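Long-range contacts in alpha-L-arabinosidase (Xanthomonas axonopodis pv. citri, PDB 6D25), which probably removes arabinofuranosyl side chains from arabinoxylans, including internally di-substituted ones, as a trimeric arabinofuranosidase of family GH51: residues A53-T58 with G99-E104; G59-V64 with E129-F134; F283-W288 with Y419-T424. All blocks are in the same frame, centred on the assembly; numbering follows the deposited sequence. Where two conformers were deposited one is given.

From the N terminus, the chain leaves barrel strand 51-52 through a loop that supplies first 53-58, for contact 1, and directly afterwards 59-64, for contact 2. Contact 1 closes on 99-104, after barrel strand 93-96, and contact 2 on 129-134, at the end of hairpin strand 128-130. Their segments alternate, so the two loops cross rather than nest. They touch where His55 of contact 1 meets Glu130 of contact 2. Contact 3 follows in series, its nearest atoms about 21 Å from contact 1: the start of helix 285-312 meets 419-424, tying the barrel to the C-terminal mixed sheet.

Contact 1. Residues A53-T58 with G99-E104; sequences AEHLGT and GCFADE. With GOL (glycerol), chain G.
Glu54 and Gly99 bring their backbones to 5.9 Å between CA atoms, and His55 and Phe101 follow at 6.5 Å, where the loops after the first two strands of the eight-stranded parallel barrel, 51-52 and 93-96, come together. The fold is the (beta/alpha)8 barrel of GH51 enzymes. A cis peptide precedes Gly99, and 100-103 then turn in a short helical bend. Glu54 enters fully extended, CG anti to the backbone N (chi1 -176°), which carries its carboxylate up to the start of that bend. There OE2 takes the amide of Phe101, N to OE2 2.8 Å and nearly straight at 171°, on its anti side and somewhat out of the carboxylate plane. Trp125 gives OE2 a second donor, and Gln373 binds OE1. Glycerol, probably from the crystallisation liquor, joins the two loops: its O1 donates to Glu54 OE1 at 2.6 Å and accepts from Cys100 N at 2.8 Å. Tyr268, Glu324 and Gln373 also bind the glycerol, so a polyol is held at the C-terminal ends of the barrel strands, consistent with a sugar-binding pocket. Cys100 is also tied by its disulfide to Cys206. One residue along from Glu54, the His55 and Phe101 rings form an offset stack, centroids 4.7 Å apart and planes at 14°. Hydrogen bonds between ND1 and Glu130 and between NE2 and Trp96 fix the rotation of the imidazole. The stack is displaced so far that His55 CB, not the imidazole, sits over the middle of the Phe101 ring, 3.4 Å from its centroid.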
loop_
_atom_site.group_PDB
_atom_site.type_symbol
_atom_site.label_atom_id
_atom_site.label_comp_id
_atom_site.label_asym_id
_atom_site.label_seq_id
_atom_site.Cartn_x
_atom_site.Cartn_y
_atom_site.Cartn_z
ATOM N N ALA A 53 -19.637 -4.518 18.556
ATOM C CA ALA A 53 -20.813 -4.180 17.788
ATOM C C ALA A 53 -20.431 -3.845 16.342
ATOM O O ALA A 53 -20.223 -2.650 16.006
ATOM C CB ALA A 53 -21.530 -3.041 18.447
ATOM N N GLU A 54 -20.369 -4.864 15.481
ATOM C CA GLU A 54 -20.104 -4.676 14.075
ATOM C C GLU A 54 -21.372 -4.187 13.391
ATOM O O GLU A 54 -22.487 -4.527 13.809
ATOM C CB GLU A 54 -19.643 -5.993 13.435
ATOM C CG GLU A 54 -19.238 -5.910 11.967
ATOM C CD GLU A 54 -18.470 -7.114 11.444
ATOM O OE1 GLU A 54 -18.362 -8.117 12.199
ATOM O OE2 GLU A 54 -17.981 -7.076 10.281
ATOM N N HIS A 55 -21.182 -3.481 12.260
ATOM C CA HIS A 55 -22.303 -3.201 11.365
ATOM C C HIS A 55 -22.651 -4.487 10.633
ATOM O O HIS A 55 -22.023 -4.803 9.613
ATOM C CB HIS A 55 -21.975 -2.069 10.402
ATOM C CG HIS A 55 -22.047 -0.733 11.039
ATOM N ND1 HIS A 55 -22.854 0.233 10.550
ATOM C CD2 HIS A 55 -21.506 -0.250 12.178
ATOM C CE1 HIS A 55 -22.779 1.296 11.348
ATOM N NE2 HIS A 55 -21.965 1.024 12.357
ATOM N N LEU A 56 -23.615 -5.214 11.175
ATOM C CA LEU A 56 -23.904 -6.573 10.728
ATOM C C LEU A 56 -25.362 -6.884 11.090
ATOM O O LEU A 56 -25.716 -6.792 12.268
ATOM C CB LEU A 56 -22.936 -7.532 11.441
ATOM C CG LEU A 56 -22.811 -8.943 10.868
ATOM C CD1 LEU A 56 -21.585 -9.633 11.440
ATOM C CD2 LEU A 56 -24.061 -9.798 11.054
ATOM N N GLY A 57 -26.172 -7.238 10.104
ATOM C CA GLY A 57 -27.546 -7.648 10.348
ATOM C C GLY A 57 -28.323 -6.564 11.077
ATOM O O GLY A 57 -28.329 -5.382 10.639
ATOM N N THR A 58 -28.923 -6.914 12.211
ATOM C CA THR A 58 -29.664 -5.976 13.015
ATOM C C THR A 58 -28.888 -5.638 14.297
ATOM O O THR A 58 -29.479 -5.180 15.302
ATOM C CB THR A 58 -31.087 -6.476 13.281
ATOM O OG1 THR A 58 -30.973 -7.736 13.942
ATOM C CG2 THR A 58 -31.934 -6.563 12.030
ATOM N N GLY A 99 -14.230 -6.068 13.244
ATOM C CA GLY A 99 -14.925 -6.923 12.303
ATOM C C GLY A 99 -14.517 -6.667 10.870
ATOM O O GLY A 99 -13.882 -5.648 10.557
ATOM N N CYS A 100 -14.928 -7.588 9.988
ATOM C CA CYS A 100 -14.725 -7.474 8.540
ATOM C C CYS A 100 -15.220 -6.119 7.988
ATOM O O CYS A 100 -14.616 -5.543 7.083
ATOM C CB CYS A 100 -15.391 -8.642 7.841
ATOM S SG CYS A 100 -14.589 -10.237 8.246
ATOM N N PHE A 101 -16.343 -5.637 8.483
ATOM C CA PHE A 101 -16.869 -4.336 8.016
ATOM C C PHE A 101 -15.833 -3.214 8.171
ATOM O O PHE A 101 -15.761 -2.326 7.306
ATOM C CB PHE A 101 -18.136 -4.001 8.781
ATOM C CG PHE A 101 -18.809 -2.704 8.421
ATOM C CD1 PHE A 101 -19.814 -2.682 7.463
ATOM C CD2 PHE A 101 -18.496 -1.535 9.105
ATOM C CE1 PHE A 101 -20.448 -1.486 7.163
ATOM C CE2 PHE A 101 -19.152 -0.350 8.806
ATOM C CZ PHE A 101 -20.115 -0.335 7.816
ATOM N N ALA A 102 -14.996 -3.262 9.208
ATOM C CA ALA A 102 -14.091 -2.148 9.495
ATOM C C ALA A 102 -12.996 -2.020 8.435
ATOM O O ALA A 102 -12.484 -0.906 8.232
ATOM C CB ALA A 102 -13.478 -2.278 10.872
ATOM N N ASP A 103 -12.635 -3.146 7.803
ATOM C CA ASP A 103 -11.562 -3.151 6.817
ATOM C C ASP A 103 -12.031 -2.573 5.470
ATOM O O ASP A 103 -11.210 -2.423 4.551
ATOM C CB ASP A 103 -11.008 -4.579 6.678
ATOM C CG ASP A 103 -10.581 -5.241 8.020
ATOM O OD1 ASP A 103 -9.827 -4.524 8.799
ATOM O OD2 ASP A 103 -11.030 -6.490 8.290
ATOM N N GLU A 104 -13.304 -2.266 5.305
ATOM C CA GLU A 104 -13.818 -1.620 4.121
ATOM C C GLU A 104 -14.547 -0.303 4.471
ATOM O O GLU A 104 -15.105 0.324 3.597
ATOM C CB GLU A 104 -14.854 -2.500 3.417
ATOM C CG GLU A 104 -14.294 -3.722 2.746
ATOM C CD GLU A 104 -15.318 -4.504 1.921
ATOM O OE1 GLU A 104 -16.563 -4.410 2.169
ATOM O OE2 GLU A 104 -14.878 -5.219 1.030
HETATM C C1 GOL G . -15.925 -10.442 12.054
HETATM O O1 GOL G . -16.577 -9.593 11.084
HETATM C C2 GOL G . -16.550 -11.868 12.057
HETATM O O2 GOL G . -15.609 -12.743 12.712
HETATM C C3 GOL G . -17.902 -11.884 12.776
HETATM O O3 GOL G . -17.857 -11.535 14.197
#

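Contact 2. Residues G59-V64 with E129-F134; sequences GIYGGV and EESNRF
Ile60 lays its CG2 over one face of the Phe134 ring, 3.6 Å from Phe134 CG, with the two side chains roughly perpendicular. The same methyl lies over the centre of the Tyr61 ring, so it fills the angle between the two aromatics. Tyr61 next reaches across to the turn that ends hairpin strand 128-130. Its OH donates to the syn lone pair of Glu130 OE2 at 2.6 Å and accepts from Phe134 N at 3.1 Å with an angle of 164°. The Glu130 chain bends at its second torsion (chi2 61°), folding the carboxylate back so that OE2 also takes Asn132 N at 2.8 Å. Ser131 OG accepts from Arg133 N, an ST turn that shapes the backbone leading to Phe134. Val64 completes the first segment with CG1 at 4.2 Å from Phe134 CE1; helix 136-146 packs beside both through Phe142 and Phe139. Glu130 OE2 thus has two donors in a buried setting, with His55 on OE1. These bonds would probably favour the carboxylate form and leave the phenol hydroxyl little freedom to turn.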
loop_
_atom_site.group_PDB
_atom_site.type_symbol
_atom_site.label_atom_id
_atom_site.label_comp_id
_atom_site.label_asym_id
_atom_site.label_seq_id
_atom_site.Cartn_x
_atom_site.Cartn_y
_atom_site.Cartn_z
ATOM N N GLY A 59 -27.560 -5.821 14.287
ATOM C CA GLY A 59 -26.766 -5.536 15.438
ATOM C C GLY A 59 -26.677 -4.069 15.775
ATOM O O GLY A 59 -26.574 -3.725 16.960
ATOM N N ILE A 60 -26.713 -3.207 14.760
ATOM C CA ILE A 60 -26.707 -1.773 14.974
ATOM C C ILE A 60 -28.102 -1.214 14.694
ATOM O O ILE A 60 -28.704 -0.579 15.576
ATOM C CB ILE A 60 -25.633 -1.092 14.097
ATOM C CG1 ILE A 60 -24.227 -1.543 14.506
ATOM C CG2 ILE A 60 -25.784 0.412 14.141
ATOM C CD1 ILE A 60 -23.780 -1.114 15.845
ATOM N N TYR A 61 -28.581 -1.426 13.494
ATOM C CA TYR A 61 -29.891 -0.918 13.073
ATOM C C TYR A 61 -30.974 -1.860 13.613
ATOM O O TYR A 61 -31.095 -2.985 13.132
ATOM C CB TYR A 61 -29.970 -0.774 11.537
ATOM C CG TYR A 61 -28.922 0.208 11.051
ATOM C CD1 TYR A 61 -29.050 1.563 11.331
ATOM C CD2 TYR A 61 -27.772 -0.221 10.414
ATOM C CE1 TYR A 61 -28.043 2.461 11.015
ATOM C CE2 TYR A 61 -26.766 0.673 10.092
ATOM C CZ TYR A 61 -26.923 2.036 10.360
ATOM O OH TYR A 61 -25.965 2.931 10.001
ATOM N N GLY A 62 -31.749 -1.350 14.581
ATOM C CA GLY A 62 -32.707 -2.173 15.285
ATOM C C GLY A 62 -32.188 -2.579 16.648
ATOM O O GLY A 62 -32.841 -2.369 17.636
ATOM N N GLY A 63 -30.972 -3.108 16.700
ATOM C CA GLY A 63 -30.400 -3.554 17.994
ATOM C C GLY A 63 -29.998 -2.410 18.912
ATOM O O GLY A 63 -30.093 -2.552 20.129
ATOM N N VAL A 64 -29.486 -1.306 18.339
ATOM C CA VAL A 64 -28.974 -0.152 19.123
ATOM C C VAL A 64 -29.665 1.140 18.652
ATOM O O VAL A 64 -30.267 1.877 19.440
ATOM C CB VAL A 64 -27.450 -0.036 19.006
ATOM C CG1 VAL A 64 -26.949 1.243 19.670
ATOM C CG2 VAL A 64 -26.760 -1.262 19.594
ATOM N N GLU A 129 -27.918 -2.754 1.979
ATOM C CA GLU A 129 -27.603 -1.338 2.074
ATOM C C GLU A 129 -27.200 -0.970 3.514
ATOM O O GLU A 129 -27.795 -1.451 4.464
ATOM C CB GLU A 129 -28.797 -0.502 1.604
ATOM C CG GLU A 129 -28.907 -0.546 0.112
ATOM C CD GLU A 129 -30.269 -0.199 -0.450
ATOM O OE1 GLU A 129 -30.920 0.725 0.191
ATOM O OE2 GLU A 129 -30.678 -0.875 -1.475
ATOM N N GLU A 130 -26.178 -0.132 3.621
ATOM C CA GLU A 130 -25.753 0.488 4.853
ATOM C C GLU A 130 -26.013 2.006 4.731
ATOM O O GLU A 130 -25.404 2.668 3.886
ATOM C CB GLU A 130 -24.262 0.174 5.037
ATOM C CG GLU A 130 -23.516 1.057 6.036
ATOM C CD GLU A 130 -24.056 0.979 7.450
ATOM O OE1 GLU A 130 -24.068 -0.137 8.011
ATOM O OE2 GLU A 130 -24.495 2.051 7.998
ATOM N N SER A 131 -26.931 2.540 5.523
ATOM C CA SER A 131 -27.378 3.957 5.427
ATOM C C SER A 131 -26.312 4.920 5.972
ATOM O O SER A 131 -26.343 6.113 5.684
ATOM C CB SER A 131 -28.646 4.148 6.204
ATOM O OG SER A 131 -28.383 4.027 7.587
ATOM N N ASN A 132 -25.413 4.415 6.790
ATOM C CA ASN A 132 -24.436 5.235 7.509
ATOM C C ASN A 132 -25.112 6.257 8.455
ATOM O O ASN A 132 -24.467 7.230 8.877
ATOM C CB ASN A 132 -23.414 5.898 6.597
ATOM C CG ASN A 132 -22.408 4.888 6.079
ATOM O OD1 ASN A 132 -21.755 4.236 6.879
ATOM N ND2 ASN A 132 -22.340 4.702 4.761
ATOM N N ARG A 133 -26.352 5.994 8.871
ATOM C CA ARG A 133 -26.996 6.892 9.801
ATOM C C ARG A 133 -26.349 6.774 11.179
ATOM O O ARG A 133 -26.350 7.709 11.946
ATOM C CB ARG A 133 -28.492 6.588 9.858
ATOM C CG ARG A 133 -29.283 7.534 10.735
ATOM C CD ARG A 133 -29.248 8.960 10.298
ATOM N NE ARG A 133 -29.806 9.848 11.292
ATOM C CZ ARG A 133 -29.096 10.436 12.267
ATOM N NH1 ARG A 133 -27.825 10.108 12.451
ATOM N NH2 ARG A 133 -29.683 11.331 13.059
ATOM N N PHE A 134 -25.820 5.586 11.496
ATOM C CA PHE A 134 -25.054 5.390 12.689
ATOM C C PHE A 134 -23.576 5.473 12.313
ATOM O O PHE A 134 -23.034 4.530 11.702
ATOM C CB PHE A 134 -25.362 4.030 13.327
ATOM C CG PHE A 134 -24.823 3.818 14.724
ATOM C CD1 PHE A 134 -25.535 4.230 15.824
ATOM C CD2 PHE A 134 -23.626 3.163 14.950
ATOM C CE1 PHE A 134 -25.125 3.985 17.116
ATOM C CE2 PHE A 134 -23.180 2.926 16.242
ATOM C CZ PHE A 134 -23.931 3.342 17.326
#

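Contact 3. Residues F283-W288 with Y419-T424; sequences FDEAAW and YRHGDT
Glu285 swings CG away from its own backbone N (chi1 -176°) and runs on extended, stretching from the first turn of helix 285-312 toward a hairpin whose Tyr419 and His421 both use the same anti first torsion (His421 chi1 -174°). Tyr419 and His421, two apart on strand 407-421, therefore project from one side of it and both meet the glutamate. Tyr419 OH approaches from the opposite direction and donates to Glu285 OE2 at 2.6 Å, on the anti lone pair; the carboxylate oxygen lies at the ring's edge, in its plane. Against His421 the glutamate lies flat: Glu285 CG is 3.8 Å from the ring centroid, and the carboxylate stacks on the imidazole with planes at 13°, offset toward its rim. Two waters sit at the imidazole nitrogens, the first in the ring plane. That one is 2.7 Å from His421 ND1, donates to Arg420 O at 2.9 Å, and reaches Glu285 OE2 only weakly. The other lies 3.0 Å from His421 NE2 and accepts from Ala286 N, a helix-start amide. Asp284 is the N-cap residue, its OD1 accepting from Ala287 N at 3.1 Å. Deeper in, Trp288 CD1 packs 4.1 Å from Tyr419 CE2, the side chains nearly perpendicular, while Trp288 NE1 hydrogen-bonds to Leu448 O. A type II' turn, His421 to Thr424, leads into strand 424-435. Helix 285-312, which follows barrel strand 262-269, thus begins against a hairpin of the C-terminal mixed sheet: Ile289 carries the packing onto Tyr419, His421 and Thr424, and Trp288 rests on Leu350 of helix 346-361.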
loop_
_atom_site.group_PDB
_atom_site.type_symbol
_atom_site.label_atom_id
_atom_site.label_comp_id
_atom_site.label_asym_id
_atom_site.label_seq_id
_atom_site.Cartn_x
_atom_site.Cartn_y
_atom_site.Cartn_z
ATOM N N PHE A 283 -30.407 -29.626 20.512
ATOM C CA PHE A 283 -29.194 -30.390 20.532
ATOM C C PHE A 283 -29.259 -31.448 21.632
ATOM O O PHE A 283 -29.966 -31.295 22.616
ATOM C CB PHE A 283 -27.978 -29.482 20.748
ATOM C CG PHE A 283 -28.070 -28.502 21.895
ATOM C CD1 PHE A 283 -27.687 -28.855 23.168
ATOM C CD2 PHE A 283 -28.513 -27.197 21.673
ATOM C CE1 PHE A 283 -27.783 -27.937 24.192
ATOM C CE2 PHE A 283 -28.601 -26.282 22.704
ATOM C CZ PHE A 283 -28.237 -26.650 23.966
ATOM N N ASP A 284 -28.451 -32.474 21.446
ATOM C CA ASP A 284 -28.372 -33.575 22.379
ATOM C C ASP A 284 -27.085 -33.442 23.215
ATOM O O ASP A 284 -26.325 -32.456 23.100
ATOM C CB ASP A 284 -28.454 -34.913 21.651
ATOM C CG ASP A 284 -27.316 -35.188 20.677
ATOM O OD1 ASP A 284 -26.286 -34.459 20.690
ATOM O OD2 ASP A 284 -27.509 -36.119 19.868
ATOM N N GLU A 285 -26.824 -34.430 24.059
ATOM C CA GLU A 285 -25.720 -34.322 25.001
ATOM C C GLU A 285 -24.387 -34.335 24.245
ATOM O O GLU A 285 -23.444 -33.689 24.708
ATOM C CB GLU A 285 -25.772 -35.447 26.025
ATOM C CG GLU A 285 -24.714 -35.342 27.105
ATOM C CD GLU A 285 -24.893 -36.302 28.274
ATOM O OE1 GLU A 285 -25.882 -37.112 28.240
ATOM O OE2 GLU A 285 -24.032 -36.310 29.197
ATOM N N ALA A 286 -24.298 -35.096 23.142
ATOM C CA ALA A 286 -23.060 -35.122 22.317
ATOM C C ALA A 286 -22.699 -33.702 21.838
ATOM O O ALA A 286 -21.544 -33.295 21.940
ATOM C CB ALA A 286 -23.223 -36.080 21.148
ATOM N N ALA A 287 -23.690 -32.944 21.361
ATOM C CA ALA A 287 -23.457 -31.594 20.876
ATOM C C ALA A 287 -23.112 -30.642 22.034
ATOM O O ALA A 287 -22.335 -29.700 21.863
ATOM C CB ALA A 287 -24.672 -31.100 20.124
ATOM N N TRP A 288 -23.714 -30.883 23.199
ATOM C CA TRP A 288 -23.421 -30.131 24.437
ATOM C C TRP A 288 -21.937 -30.260 24.787
ATOM O O TRP A 288 -21.202 -29.252 24.865
ATOM C CB TRP A 288 -24.318 -30.657 25.558
ATOM C CG TRP A 288 -23.997 -30.227 26.952
ATOM C CD1 TRP A 288 -23.219 -30.907 27.842
ATOM C CD2 TRP A 288 -24.505 -29.072 27.651
ATOM N NE1 TRP A 288 -23.187 -30.249 29.038
ATOM C CE2 TRP A 288 -23.939 -29.105 28.947
ATOM C CE3 TRP A 288 -25.339 -28.002 27.310
ATOM C CZ2 TRP A 288 -24.212 -28.128 29.907
ATOM C CZ3 TRP A 288 -25.610 -27.029 28.255
ATOM C CH2 TRP A 288 -25.041 -27.091 29.542
ATOM N N TYR A 419 -15.851 -35.362 33.065
ATOM C CA TYR A 419 -17.155 -35.660 32.511
ATOM C C TYR A 419 -16.938 -36.232 31.106
ATOM O O TYR A 419 -16.321 -35.557 30.272
ATOM C CB TYR A 419 -17.994 -34.383 32.464
ATOM C CG TYR A 419 -19.186 -34.373 31.537
ATOM C CD1 TYR A 419 -20.044 -35.468 31.419
ATOM C CD2 TYR A 419 -19.497 -33.230 30.827
ATOM C CE1 TYR A 419 -21.152 -35.423 30.587
ATOM C CE2 TYR A 419 -20.592 -33.165 29.989
ATOM C CZ TYR A 419 -21.437 -34.259 29.887
ATOM O OH TYR A 419 -22.525 -34.152 29.071
ATOM N N ARG A 420 -17.404 -37.456 30.876
ATOM C CA ARG A 420 -17.168 -38.124 29.589
ATOM C C ARG A 420 -18.514 -38.486 28.966
ATOM O O ARG A 420 -19.404 -38.974 29.649
ATOM C CB ARG A 420 -16.407 -39.448 29.740
ATOM C CG ARG A 420 -15.187 -39.383 30.639
ATOM C CD ARG A 420 -14.299 -40.623 30.446
ATOM N NE ARG A 420 -12.915 -40.332 30.803
ATOM C CZ ARG A 420 -12.418 -40.461 32.023
ATOM N NH1 ARG A 420 -11.260 -39.894 32.340
ATOM N NH2 ARG A 420 -13.124 -41.117 32.926
ATOM N N HIS A 421 -18.635 -38.257 27.676
ATOM C CA HIS A 421 -19.780 -38.696 26.923
ATOM C C HIS A 421 -19.286 -39.074 25.537
ATOM O O HIS A 421 -18.673 -38.254 24.869
ATOM C CB HIS A 421 -20.866 -37.611 26.884
ATOM C CG HIS A 421 -22.124 -38.066 26.239
ATOM N ND1 HIS A 421 -23.030 -38.877 26.890
ATOM C CD2 HIS A 421 -22.604 -37.865 24.995
ATOM C CE1 HIS A 421 -24.035 -39.156 26.071
ATOM N NE2 HIS A 421 -23.797 -38.548 24.906
ATOM N N GLY A 422 -19.512 -40.319 25.158
ATOM C CA GLY A 422 -18.898 -40.868 23.943
ATOM C C GLY A 422 -17.387 -40.748 23.974
ATOM O O GLY A 422 -16.780 -41.112 24.969
ATOM N N ASP A 423 -16.794 -40.221 22.924
ATOM C CA ASP A 423 -15.331 -40.151 22.835
ATOM C C ASP A 423 -14.825 -38.770 23.307
ATOM O O ASP A 423 -13.677 -38.446 23.049
ATOM C CB ASP A 423 -14.853 -40.434 21.410
ATOM C CG ASP A 423 -14.885 -41.920 21.042
ATOM O OD1 ASP A 423 -15.171 -42.811 21.906
ATOM O OD2 ASP A 423 -14.561 -42.207 19.867
ATOM N N THR A 424 -15.648 -37.973 23.979
ATOM C CA THR A 424 -15.241 -36.628 24.423
ATOM C C THR A 424 -15.195 -36.569 25.947
ATOM O O THR A 424 -16.046 -37.153 26.619
ATOM C CB THR A 424 -16.204 -35.565 23.880
ATOM O OG1 THR A 424 -16.129 -35.675 22.463
ATOM C CG2 THR A 424 -15.867 -34.147 24.273
HETATM O O HOH W 1 -22.303 -39.200 29.457
HETATM O O HOH W 2 -25.791 -37.710 22.817
#